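Local coordinates for protein thymidylate synthase ThyX (Streptomyces cacaoi subsp. asoensis, PDB 4P5A) that probably methylates dUMP, and UMP, reductively as a homotetramer, with methylenetetrahydrofolate as methyl donor and FAD and NADPH supplying the reducing power, at residues B[15-20]-B[69-74]; B[90-95]-B[175-180]; B[104-109]-B[168-173]. All coordinates share one frame; numbering follows the deposited sequence.

Interaction 1 (B[15-20]-B[69-74]); sequences ELVDSS and SMTFLV
Strands 15-20 and 69-74 run antiparallel, their axes 4.4 Å apart at closest and their directions 142° apart, with a classic beta bulge where Val17 and Asp18 both face Thr71. Thr71 O is the evidence for the bulge: it accepts a hydrogen bond from Val17 N at 2.8 Å, in the carbonyl plane, and a weak one from Asp18 N at 3.4 Å. Thr71 N answers by donating to Asp18 O. Glu15 with Leu73 and Ser20 with Ser69 form the hydrogen-bonded pairs at the two ends.

On the face bearing Leu16, Ser19, Met70 and Phe72, Leu16 holds CG anti to the backbone N (chi1 176°), and its CD1 comes over one face of the Phe72 ring. That methyl sits 4.2 Å from the ring centroid of Phe72 and 28° off the normal, a CH-pi contact. Glu15 O lies at the edge of the same ring. Helix 207-223 covers this face, Leu223 touching Leu16 and Trp220 touching Met70. An alanine in place of Phe72 removes the ring face under Leu16 CD1 and would probably loosen the packing there.

The bulge turns Val17 toward the partner strand, so that its CG2 meets Leu73 CB at 3.8 Å, the two side chains crossing obliquely, while Thr71 CG2 touches Val17 CB. Thr71 OG1 is taken up by Thr180 on the next strand, and Lys28 of the second subunit packs on Val17. A water donates to Glu15 OE1 at 3.2 Å and to Leu73 O at 2.9 Å. Main-chain bonds thus set the register and the bulge, Leu16, Met70 and Phe72 supply the apolar part of the face covered by helix 207-223, and the water joins the exposed carboxylate of Glu15 to the main chain of Leu73.

Interaction 2 (B[90-95]-B[175-180]); sequences WSFNEE and SVLYAT. With FAD (flavin-adenine dinucleotide), chain E.
This is an antiparallel strand pairing between 91-94, an outermost strand of the chain's four-stranded sheet, and the neighbouring strand 174-181, with flavin bound along the outer edge. Two-way backbone hydrogen bonds join Ser91 to Thr180 and Asn93 to Tyr178, and Glu95 N extends the pairing to Val176 O at 3.0 Å, nearly along the C=O axis. Glu94 and Leu177 form a non-hydrogen-bonded pair, so the N-H and C=O of Glu94 face outward to the isoalloxazine: Glu94 N donates to FAD O2 at 2.8 Å, and FAD N3 donates to Glu94 O at 2.8 Å. Each FAD site in ThyX is built by three monomers, and here Asn182 of the second subunit and Arg86 of the third also hydrogen-bond to this FAD.

The Glu94 side chain, CG anti to the backbone N (chi1 -175°), runs extended, and Ser175 OG donates to the anti lone pair of Glu94 OE2 at 2.6 Å. Glu94 OE1 is hydrogen-bonded to O3' of the bound bromo-UMP and forms a salt bridge with Arg82 of the third subunit. On the face that carries Phe92, Ala179 CB meets the edges of two rings, Trp90 CZ3 at 3.7 Å and Phe92 CE1 at 3.7 Å.

Interaction 3 (B[104-109]-B[168-173]); sequences AAFYVP and VLPVST
Phe106 sets CG anti to its carbonyl carbon (chi1 -58°) and Thr173 does the same with OG1 (chi1 -61°), so ring and hydroxyl lie side by side, pointing the same way. The setting is a type I beta turn, Pro170 to Thr173, in the loop before strand 174-181, brought against strand 105-107, which itself pairs in parallel with strand 7-9. A single backbone bridge, Phe106 with Thr173, joins the two segments, with their CA atoms 4.5 Å apart. Its hydrogen bond runs from Tyr107 N to Ser172 O at 2.9 Å, the donor standing 33° out of the carbonyl plane and so not on a lone pair. The same Ser172 O also receives a CA-H...O contact from Phe106 CA at 3.6 Å.

The Phe106 ring carries most of the side-chain contact. The Pro170 and Phe106 side chains cross at about a right angle, with Pro170 CG 3.7 Å from Phe106 CD2. Leu169 CD2 reaches the ring edge more loosely, 4.4 Å from Phe106 CE2. Helix 131-157 adds Tyr145 and Phe149 to the surroundings of this ring, so the turn and the helix share a buried aromatic group. Tyr107 leads its ring away from the turn, and Tyr107 OH is hydrogen-bonded to Glu208 OE1. Leu167 of the third subunit packs on Tyr107 and Pro170, which places the turn at a subunit interface.

Thr173 OG1 lies at the edge of the Phe106 ring, 3.4 Å from Phe106 CE2; since the hydroxyl donates to Pro170 O, its contact with the ring is packing. Pro170 O is gripped twice from the far end of the turn, by Thr173 N at 3.1 Å and by Thr173 OG1, which donates in the carbonyl plane, on a lone pair, at 2.7 Å.

Overall arrangement
Interactions 1 and 2 share one sheet, in which strands 69-77 and 174-181 are neighbours, and their centres are about 10 Å apart. Phe72 N lies 2.7 Å from Ala179 O and Thr71 OG1 2.7 Å from Thr180 OG1, both probable hydrogen bonds. Interaction 3 stands apart, its centre about 18 Å from that of interaction 2 and about 25 Å from that of interaction 1, but its turn leads directly into strand 174-181. Nearness to the nucleotide follows a different order: the Glu94 side chain is about 3 Å from a bound bromo-UMP, that of Leu169 about 9 Å and that of Leu73 about 13 Å. The second subunit touches interactions 1 and 2, the third interactions 2 and 3.

Interaction 1 (B[15-20]-B[69-74])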
loop_
_atom_site.group_PDB
_atom_site.type_symbol
_atom_site.label_atom_id
_atom_site.label_comp_id
_atom_site.label_asym_id
_atom_site.label_seq_id
_atom_site.Cartn_x
_atom_site.Cartn_y
_atom_site.Cartn_z
ATOM N N GLU B 15 23.491 -3.056 7.753
ATOM C CA GLU B 15 24.153 -4.237 7.099
ATOM C C GLU B 15 23.151 -4.839 6.173
ATOM O O GLU B 15 22.034 -5.054 6.562
ATOM C CB GLU B 15 24.525 -5.289 8.156
ATOM C CG GLU B 15 25.582 -4.749 9.168
ATOM C CD GLU B 15 25.570 -5.533 10.506
ATOM O OE1 GLU B 15 25.658 -4.849 11.571
ATOM O OE2 GLU B 15 25.409 -6.809 10.446
ATOM N N LEU B 16 23.601 -5.301 4.991
ATOM C CA LEU B 16 22.662 -6.059 4.142
ATOM C C LEU B 16 22.617 -7.549 4.645
ATOM O O LEU B 16 23.658 -8.252 4.732
ATOM C CB LEU B 16 23.160 -6.002 2.673
ATOM C CG LEU B 16 22.324 -6.834 1.697
ATOM C CD1 LEU B 16 21.022 -6.054 1.444
ATOM C CD2 LEU B 16 23.085 -6.920 0.328
ATOM N N VAL B 17 21.470 -7.994 5.099
ATOM C CA VAL B 17 21.243 -9.332 5.684
ATOM C C VAL B 17 21.048 -10.295 4.553
ATOM O O VAL B 17 21.564 -11.416 4.608
ATOM C CB VAL B 17 19.902 -9.363 6.508
ATOM C CG1 VAL B 17 19.468 -10.811 6.919
ATOM C CG2 VAL B 17 19.911 -8.423 7.639
ATOM N N ASP B 18 20.265 -9.934 3.541
ATOM C CA ASP B 18 20.073 -10.841 2.464
ATOM C C ASP B 18 19.526 -10.074 1.309
ATOM O O ASP B 18 19.070 -8.948 1.487
ATOM C CB ASP B 18 18.991 -11.876 2.854
ATOM C CG ASP B 18 18.984 -13.065 1.884
ATOM O OD1 ASP B 18 20.036 -13.313 1.187
ATOM O OD2 ASP B 18 17.894 -13.685 1.764
ATOM N N SER B 19 19.537 -10.647 0.121
ATOM C CA SER B 19 18.865 -9.949 -0.982
ATOM C C SER B 19 18.593 -10.891 -2.107
ATOM O O SER B 19 19.226 -12.026 -2.183
ATOM C CB SER B 19 19.777 -8.831 -1.531
ATOM O OG SER B 19 21.059 -9.341 -1.987
ATOM N N SER B 20 17.725 -10.478 -3.022
ATOM C CA SER B 20 17.666 -11.147 -4.276
ATOM C C SER B 20 17.365 -9.995 -5.238
ATOM O O SER B 20 16.184 -9.641 -5.436
ATOM C CB SER B 20 16.517 -12.157 -4.243
ATOM O OG SER B 20 16.331 -12.689 -5.516
ATOM N N SER B 69 14.252 -7.994 -3.937
ATOM C CA SER B 69 14.120 -7.702 -2.505
ATOM C C SER B 69 15.495 -7.464 -1.891
ATOM O O SER B 69 16.502 -8.104 -2.332
ATOM C CB SER B 69 13.452 -8.881 -1.849
ATOM O OG SER B 69 13.299 -8.668 -0.474
ATOM N N MET B 70 15.531 -6.610 -0.898
ATOM C CA MET B 70 16.763 -6.430 -0.128
ATOM C C MET B 70 16.389 -6.349 1.331
ATOM O O MET B 70 15.414 -5.631 1.647
ATOM C CB MET B 70 17.417 -5.093 -0.517
ATOM C CG MET B 70 18.183 -5.231 -1.900
ATOM S SD MET B 70 18.550 -3.521 -2.508
ATOM C CE MET B 70 16.903 -2.930 -3.204
ATOM N N THR B 71 17.149 -6.976 2.205
ATOM C CA THR B 71 16.755 -6.847 3.663
ATOM C C THR B 71 17.947 -6.283 4.395
ATOM O O THR B 71 19.056 -6.819 4.284
ATOM C CB THR B 71 16.460 -8.214 4.248
ATOM O OG1 THR B 71 15.253 -8.795 3.608
ATOM C CG2 THR B 71 16.269 -8.203 5.798
ATOM N N PHE B 72 17.725 -5.234 5.154
ATOM C CA PHE B 72 18.795 -4.569 5.914
ATOM C C PHE B 72 18.594 -4.765 7.402
ATOM O O PHE B 72 17.458 -4.658 7.899
ATOM C CB PHE B 72 18.772 -3.061 5.654
ATOM C CG PHE B 72 19.102 -2.707 4.231
ATOM C CD1 PHE B 72 20.455 -2.755 3.810
ATOM C CD2 PHE B 72 18.097 -2.393 3.336
ATOM C CE1 PHE B 72 20.804 -2.399 2.485
ATOM C CE2 PHE B 72 18.427 -2.055 2.003
ATOM C CZ PHE B 72 19.770 -2.085 1.597
ATOM N N LEU B 73 19.690 -4.879 8.120
ATOM C CA LEU B 73 19.681 -4.773 9.583
ATOM C C LEU B 73 20.163 -3.380 9.905
ATOM O O LEU B 73 21.304 -2.969 9.528
ATOM C CB LEU B 73 20.713 -5.787 10.212
ATOM C CG LEU B 73 20.891 -5.787 11.777
ATOM C CD1 LEU B 73 19.579 -6.083 12.503
ATOM C CD2 LEU B 73 21.885 -6.986 12.084
ATOM N N VAL B 74 19.339 -2.626 10.639
ATOM C CA VAL B 74 19.633 -1.234 10.898
ATOM C C VAL B 74 19.687 -1.035 12.424
ATOM O O VAL B 74 18.821 -1.470 13.140
ATOM C CB VAL B 74 18.462 -0.331 10.352
ATOM C CG1 VAL B 74 18.752 1.179 10.664
ATOM C CG2 VAL B 74 18.330 -0.537 8.801
HETATM O O HOH W 1 23.384 -2.617 11.568
#

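Interaction 2 (B[90-95]-B[175-180])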
loop_
_atom_site.group_PDB
_atom_site.type_symbol
_atom_site.label_atom_id
_atom_site.label_comp_id
_atom_site.label_asym_id
_atom_site.label_seq_id
_atom_site.Cartn_x
_atom_site.Cartn_y
_atom_site.Cartn_z
ATOM N N TRP B 90 7.684 -0.279 2.604
ATOM C CA TRP B 90 8.702 -1.205 3.112
ATOM C C TRP B 90 8.060 -2.189 4.131
ATOM O O TRP B 90 6.908 -1.988 4.540
ATOM C CB TRP B 90 9.730 -0.387 3.908
ATOM C CG TRP B 90 10.658 0.472 3.023
ATOM C CD1 TRP B 90 10.297 1.421 2.082
ATOM C CD2 TRP B 90 12.046 0.481 3.140
ATOM N NE1 TRP B 90 11.486 2.021 1.581
ATOM C CE2 TRP B 90 12.559 1.405 2.208
ATOM C CE3 TRP B 90 12.945 -0.308 3.880
ATOM C CZ2 TRP B 90 13.952 1.660 2.066
ATOM C CZ3 TRP B 90 14.374 -0.083 3.747
ATOM C CH2 TRP B 90 14.838 0.902 2.796
ATOM N N SER B 91 8.818 -3.218 4.519
ATOM C CA SER B 91 8.432 -4.116 5.580
ATOM C C SER B 91 9.449 -3.936 6.680
ATOM O O SER B 91 10.628 -3.808 6.402
ATOM C CB SER B 91 8.532 -5.580 5.075
ATOM O OG SER B 91 7.446 -5.706 4.087
ATOM N N PHE B 92 8.994 -3.950 7.924
ATOM C CA PHE B 92 9.881 -3.724 9.111
ATOM C C PHE B 92 9.601 -4.750 10.196
ATOM O O PHE B 92 8.439 -5.206 10.319
ATOM C CB PHE B 92 9.582 -2.348 9.733
ATOM C CG PHE B 92 9.800 -1.213 8.772
ATOM C CD1 PHE B 92 11.096 -0.882 8.341
ATOM C CD2 PHE B 92 8.673 -0.471 8.259
ATOM C CE1 PHE B 92 11.328 0.161 7.458
ATOM C CE2 PHE B 92 8.966 0.615 7.336
ATOM C CZ PHE B 92 10.260 0.880 6.966
ATOM N N ASN B 93 10.619 -5.088 10.997
ATOM C CA ASN B 93 10.329 -5.799 12.256
ATOM C C ASN B 93 11.429 -5.336 13.195
ATOM O O ASN B 93 12.604 -5.496 12.883
ATOM C CB ASN B 93 10.411 -7.318 12.166
ATOM C CG ASN B 93 9.732 -7.943 13.418
ATOM O OD1 ASN B 93 10.415 -8.675 14.242
ATOM N ND2 ASN B 93 8.457 -7.587 13.642
ATOM N N GLU B 94 11.003 -4.757 14.339
ATOM C CA GLU B 94 11.896 -4.073 15.267
ATOM C C GLU B 94 11.907 -4.793 16.628
ATOM O O GLU B 94 10.900 -5.383 17.051
ATOM C CB GLU B 94 11.324 -2.640 15.405
ATOM C CG GLU B 94 12.228 -1.690 16.271
ATOM C CD GLU B 94 11.712 -0.262 16.397
ATOM O OE1 GLU B 94 10.649 0.162 15.812
ATOM O OE2 GLU B 94 12.344 0.432 17.227
ATOM N N GLU B 95 13.026 -4.699 17.338
ATOM C CA GLU B 95 13.085 -5.230 18.683
ATOM C C GLU B 95 12.153 -4.437 19.540
ATOM O O GLU B 95 12.020 -3.237 19.398
ATOM C CB GLU B 95 14.518 -4.945 19.180
ATOM C CG GLU B 95 14.885 -5.812 20.353
ATOM C CD GLU B 95 16.404 -6.037 20.359
ATOM O OE1 GLU B 95 16.906 -7.121 19.868
ATOM O OE2 GLU B 95 17.070 -5.076 20.782
ATOM N N SER B 175 17.701 1.447 18.806
ATOM C CA SER B 175 16.885 0.316 18.531
ATOM C C SER B 175 17.495 -0.422 17.315
ATOM O O SER B 175 18.478 0.034 16.737
ATOM C CB SER B 175 15.441 0.844 18.280
ATOM O OG SER B 175 14.529 -0.291 18.340
ATOM N N VAL B 176 16.969 -1.610 17.015
ATOM C CA VAL B 176 17.515 -2.428 15.987
ATOM C C VAL B 176 16.333 -3.033 15.262
ATOM O O VAL B 176 15.351 -3.394 15.934
ATOM C CB VAL B 176 18.468 -3.508 16.530
ATOM C CG1 VAL B 176 17.825 -4.477 17.456
ATOM C CG2 VAL B 176 19.149 -4.225 15.421
ATOM N N LEU B 177 16.395 -3.132 13.945
ATOM C CA LEU B 177 15.233 -3.694 13.209
ATOM C C LEU B 177 15.742 -4.257 11.870
ATOM O O LEU B 177 16.843 -3.918 11.402
ATOM C CB LEU B 177 14.179 -2.553 12.912
ATOM C CG LEU B 177 14.655 -1.435 11.991
ATOM C CD1 LEU B 177 13.368 -0.799 11.289
ATOM C CD2 LEU B 177 15.335 -0.232 12.652
ATOM N N TYR B 178 14.921 -5.141 11.264
ATOM C CA TYR B 178 15.065 -5.482 9.864
ATOM C C TYR B 178 14.151 -4.560 9.069
ATOM O O TYR B 178 12.992 -4.272 9.506
ATOM C CB TYR B 178 14.548 -6.907 9.682
ATOM C CG TYR B 178 15.609 -7.983 9.852
ATOM C CD1 TYR B 178 15.543 -9.197 9.119
ATOM C CD2 TYR B 178 16.618 -7.846 10.786
ATOM C CE1 TYR B 178 16.510 -10.256 9.374
ATOM C CE2 TYR B 178 17.557 -8.880 11.055
ATOM C CZ TYR B 178 17.493 -10.088 10.285
ATOM O OH TYR B 178 18.498 -11.030 10.598
ATOM N N ALA B 179 14.639 -4.141 7.912
ATOM C CA ALA B 179 13.893 -3.227 6.974
ATOM C C ALA B 179 14.130 -3.845 5.584
ATOM O O ALA B 179 15.318 -4.037 5.135
ATOM C CB ALA B 179 14.466 -1.793 7.006
ATOM N N THR B 180 13.028 -4.260 4.955
ATOM C CA THR B 180 13.077 -4.932 3.647
ATOM C C THR B 180 12.365 -4.052 2.579
ATOM O O THR B 180 11.306 -3.498 2.833
ATOM C CB THR B 180 12.411 -6.392 3.741
ATOM O OG1 THR B 180 13.260 -7.221 4.595
ATOM C CG2 THR B 180 12.325 -7.053 2.359
HETATM P PA FAD E . -1.104 -2.752 8.176
HETATM O O1A FAD E . -2.225 -1.815 8.277
HETATM O O2A FAD E . 0.260 -2.218 7.955
HETATM O O5B FAD E . -1.441 -3.699 6.979
HETATM C C5B FAD E . -2.772 -4.295 6.887
HETATM C C4B FAD E . -2.779 -5.594 6.068
HETATM O O4B FAD E . -2.312 -5.247 4.722
HETATM C C3B FAD E . -1.673 -6.573 6.551
HETATM O O3B FAD E . -2.183 -7.348 7.648
HETATM C C2B FAD E . -1.468 -7.460 5.307
HETATM O O2B FAD E . -2.608 -8.327 5.091
HETATM C C1B FAD E . -1.479 -6.265 4.296
HETATM N N9A FAD E . -0.227 -5.692 3.989
HETATM C C8A FAD E . 0.143 -4.379 4.042
HETATM N N7A FAD E . 1.397 -4.219 3.577
HETATM C C5A FAD E . 1.841 -5.468 3.215
HETATM C C6A FAD E . 3.077 -5.918 2.705
HETATM N N6A FAD E . 4.148 -5.107 2.391
HETATM N N1A FAD E . 3.198 -7.241 2.416
HETATM C C2A FAD E . 2.250 -8.097 2.687
HETATM N N3A FAD E . 1.012 -7.692 3.150
HETATM C C4A FAD E . 0.846 -6.366 3.480
HETATM N N1 FAD E . 6.225 -4.832 15.429
HETATM C C2 FAD E . 7.608 -4.929 15.520
HETATM O O2 FAD E . 8.294 -4.372 14.687
HETATM N N3 FAD E . 8.126 -5.751 16.547
HETATM C C4 FAD E . 7.344 -6.386 17.483
HETATM O O4 FAD E . 7.870 -7.106 18.338
HETATM C C4X FAD E . 5.962 -6.273 17.372
HETATM N N5 FAD E . 5.112 -6.955 18.276
HETATM C C5X FAD E . 3.714 -6.534 18.226
HETATM C C6 FAD E . 2.810 -7.045 19.194
HETATM C C7 FAD E . 1.456 -6.637 19.237
HETATM C C7M FAD E . 0.532 -7.258 20.301
HETATM C C8 FAD E . 0.906 -5.903 18.177
HETATM C C8M FAD E . -0.594 -5.553 18.107
HETATM C C9 FAD E . 1.787 -5.352 17.205
HETATM C C9A FAD E . 3.182 -5.712 17.240
HETATM N N10 FAD E . 4.066 -5.188 16.225
HETATM C C10 FAD E . 5.426 -5.473 16.339
HETATM C "C1'" FAD E . 3.537 -4.381 15.171
HETATM C "C2'" FAD E . 2.970 -5.432 14.117
HETATM O "O2'" FAD E . 3.975 -6.319 13.509
HETATM C "C3'" FAD E . 2.365 -4.633 12.903
HETATM O "O3'" FAD E . 3.268 -3.665 12.334
HETATM C "C4'" FAD E . 1.041 -3.830 13.256
HETATM O "O4'" FAD E . 0.331 -4.679 14.189
HETATM C "C5'" FAD E . 0.276 -3.503 11.990
HETATM O "O5'" FAD E . -0.295 -4.709 11.541
HETATM P P FAD E . -0.420 -4.931 9.940
HETATM O O1P FAD E . 0.916 -4.911 9.260
HETATM O O2P FAD E . -1.161 -6.180 9.793
HETATM O O3P FAD E . -1.231 -3.690 9.443
HETATM O O HOH W 2 12.770 -0.866 20.349
#

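Interaction 3 (B[104-109]-B[168-173])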
loop_
_atom_site.group_PDB
_atom_site.type_symbol
_atom_site.label_atom_id
_atom_site.label_comp_id
_atom_site.label_asym_id
_atom_site.label_seq_id
_atom_site.Cartn_x
_atom_site.Cartn_y
_atom_site.Cartn_z
ATOM N N ALA B 104 21.691 -0.056 27.429
ATOM C CA ALA B 104 21.975 1.307 27.819
ATOM C C ALA B 104 22.816 2.000 26.760
ATOM O O ALA B 104 23.831 2.567 27.062
ATOM C CB ALA B 104 22.702 1.345 29.204
ATOM N N ALA B 105 22.362 1.987 25.503
ATOM C CA ALA B 105 23.135 2.647 24.440
ATOM C C ALA B 105 22.314 3.758 23.923
ATOM O O ALA B 105 21.092 3.554 23.604
ATOM C CB ALA B 105 23.506 1.703 23.353
ATOM N N PHE B 106 22.924 4.939 23.807
ATOM C CA PHE B 106 22.173 6.197 23.520
ATOM C C PHE B 106 22.974 6.958 22.497
ATOM O O PHE B 106 24.234 6.987 22.543
ATOM C CB PHE B 106 21.955 7.096 24.792
ATOM C CG PHE B 106 21.241 6.413 25.850
ATOM C CD1 PHE B 106 21.927 5.765 26.844
ATOM C CD2 PHE B 106 19.836 6.285 25.775
ATOM C CE1 PHE B 106 21.288 5.027 27.804
ATOM C CE2 PHE B 106 19.130 5.519 26.774
ATOM C CZ PHE B 106 19.866 4.927 27.798
ATOM N N TYR B 107 22.286 7.599 21.539
ATOM C CA TYR B 107 22.974 8.315 20.502
ATOM C C TYR B 107 23.326 9.785 20.899
ATOM O O TYR B 107 22.491 10.531 21.442
ATOM C CB TYR B 107 22.058 8.385 19.205
ATOM C CG TYR B 107 22.619 9.235 18.082
ATOM C CD1 TYR B 107 22.179 10.572 17.899
ATOM C CD2 TYR B 107 23.614 8.731 17.213
ATOM C CE1 TYR B 107 22.710 11.367 16.903
ATOM C CE2 TYR B 107 24.153 9.528 16.187
ATOM C CZ TYR B 107 23.719 10.819 16.048
ATOM O OH TYR B 107 24.213 11.639 15.038
ATOM N N VAL B 108 24.543 10.190 20.526
ATOM C CA VAL B 108 24.893 11.632 20.589
ATOM C C VAL B 108 25.617 11.918 19.296
ATOM O O VAL B 108 26.358 11.077 18.806
ATOM C CB VAL B 108 25.853 11.951 21.884
ATOM C CG1 VAL B 108 25.117 11.739 23.183
ATOM C CG2 VAL B 108 27.096 11.126 21.804
ATOM N N PRO B 109 25.453 13.110 18.751
ATOM C CA PRO B 109 26.104 13.408 17.469
ATOM C C PRO B 109 27.624 13.429 17.603
ATOM O O PRO B 109 28.118 13.801 18.670
ATOM C CB PRO B 109 25.546 14.766 17.089
ATOM C CG PRO B 109 24.772 15.326 18.350
ATOM C CD PRO B 109 24.624 14.192 19.321
ATOM N N VAL B 168 10.442 6.431 30.558
ATOM C CA VAL B 168 11.427 7.454 30.903
ATOM C C VAL B 168 12.609 7.538 29.927
ATOM O O VAL B 168 13.444 8.471 30.042
ATOM C CB VAL B 168 11.962 7.202 32.355
ATOM C CG1 VAL B 168 10.741 7.366 33.329
ATOM C CG2 VAL B 168 12.694 5.880 32.426
ATOM N N LEU B 169 12.695 6.605 28.965
ATOM C CA LEU B 169 13.902 6.545 28.059
ATOM C C LEU B 169 13.736 7.515 26.898
ATOM O O LEU B 169 12.597 7.704 26.387
ATOM C CB LEU B 169 14.190 5.109 27.516
ATOM C CG LEU B 169 14.422 4.063 28.632
ATOM C CD1 LEU B 169 14.568 2.751 28.031
ATOM C CD2 LEU B 169 15.705 4.369 29.330
ATOM N N PRO B 170 14.847 8.147 26.464
ATOM C CA PRO B 170 14.802 9.216 25.528
ATOM C C PRO B 170 14.689 8.674 24.101
ATOM O O PRO B 170 14.972 7.470 23.823
ATOM C CB PRO B 170 16.185 9.861 25.686
ATOM C CG PRO B 170 17.087 8.773 26.124
ATOM C CD PRO B 170 16.187 7.953 27.029
ATOM N N VAL B 171 14.341 9.555 23.188
ATOM C CA VAL B 171 14.214 9.162 21.774
ATOM C C VAL B 171 15.559 8.895 21.124
ATOM O O VAL B 171 15.637 8.409 19.950
ATOM C CB VAL B 171 13.418 10.198 20.969
ATOM C CG1 VAL B 171 11.919 10.325 21.447
ATOM C CG2 VAL B 171 14.134 11.542 20.988
ATOM N N SER B 172 16.659 9.151 21.849
ATOM C CA SER B 172 17.982 8.817 21.397
ATOM C C SER B 172 18.417 7.392 21.683
ATOM O O SER B 172 19.510 6.979 21.302
ATOM C CB SER B 172 18.980 9.777 22.079
ATOM O OG SER B 172 18.887 9.494 23.505
ATOM N N THR B 173 17.579 6.649 22.418
ATOM C CA THR B 173 17.864 5.270 22.756
ATOM C C THR B 173 18.020 4.440 21.438
ATOM O O THR B 173 17.205 4.598 20.559
ATOM C CB THR B 173 16.635 4.663 23.520
ATOM O OG1 THR B 173 16.459 5.434 24.730
ATOM C CG2 THR B 173 16.972 3.224 23.952
#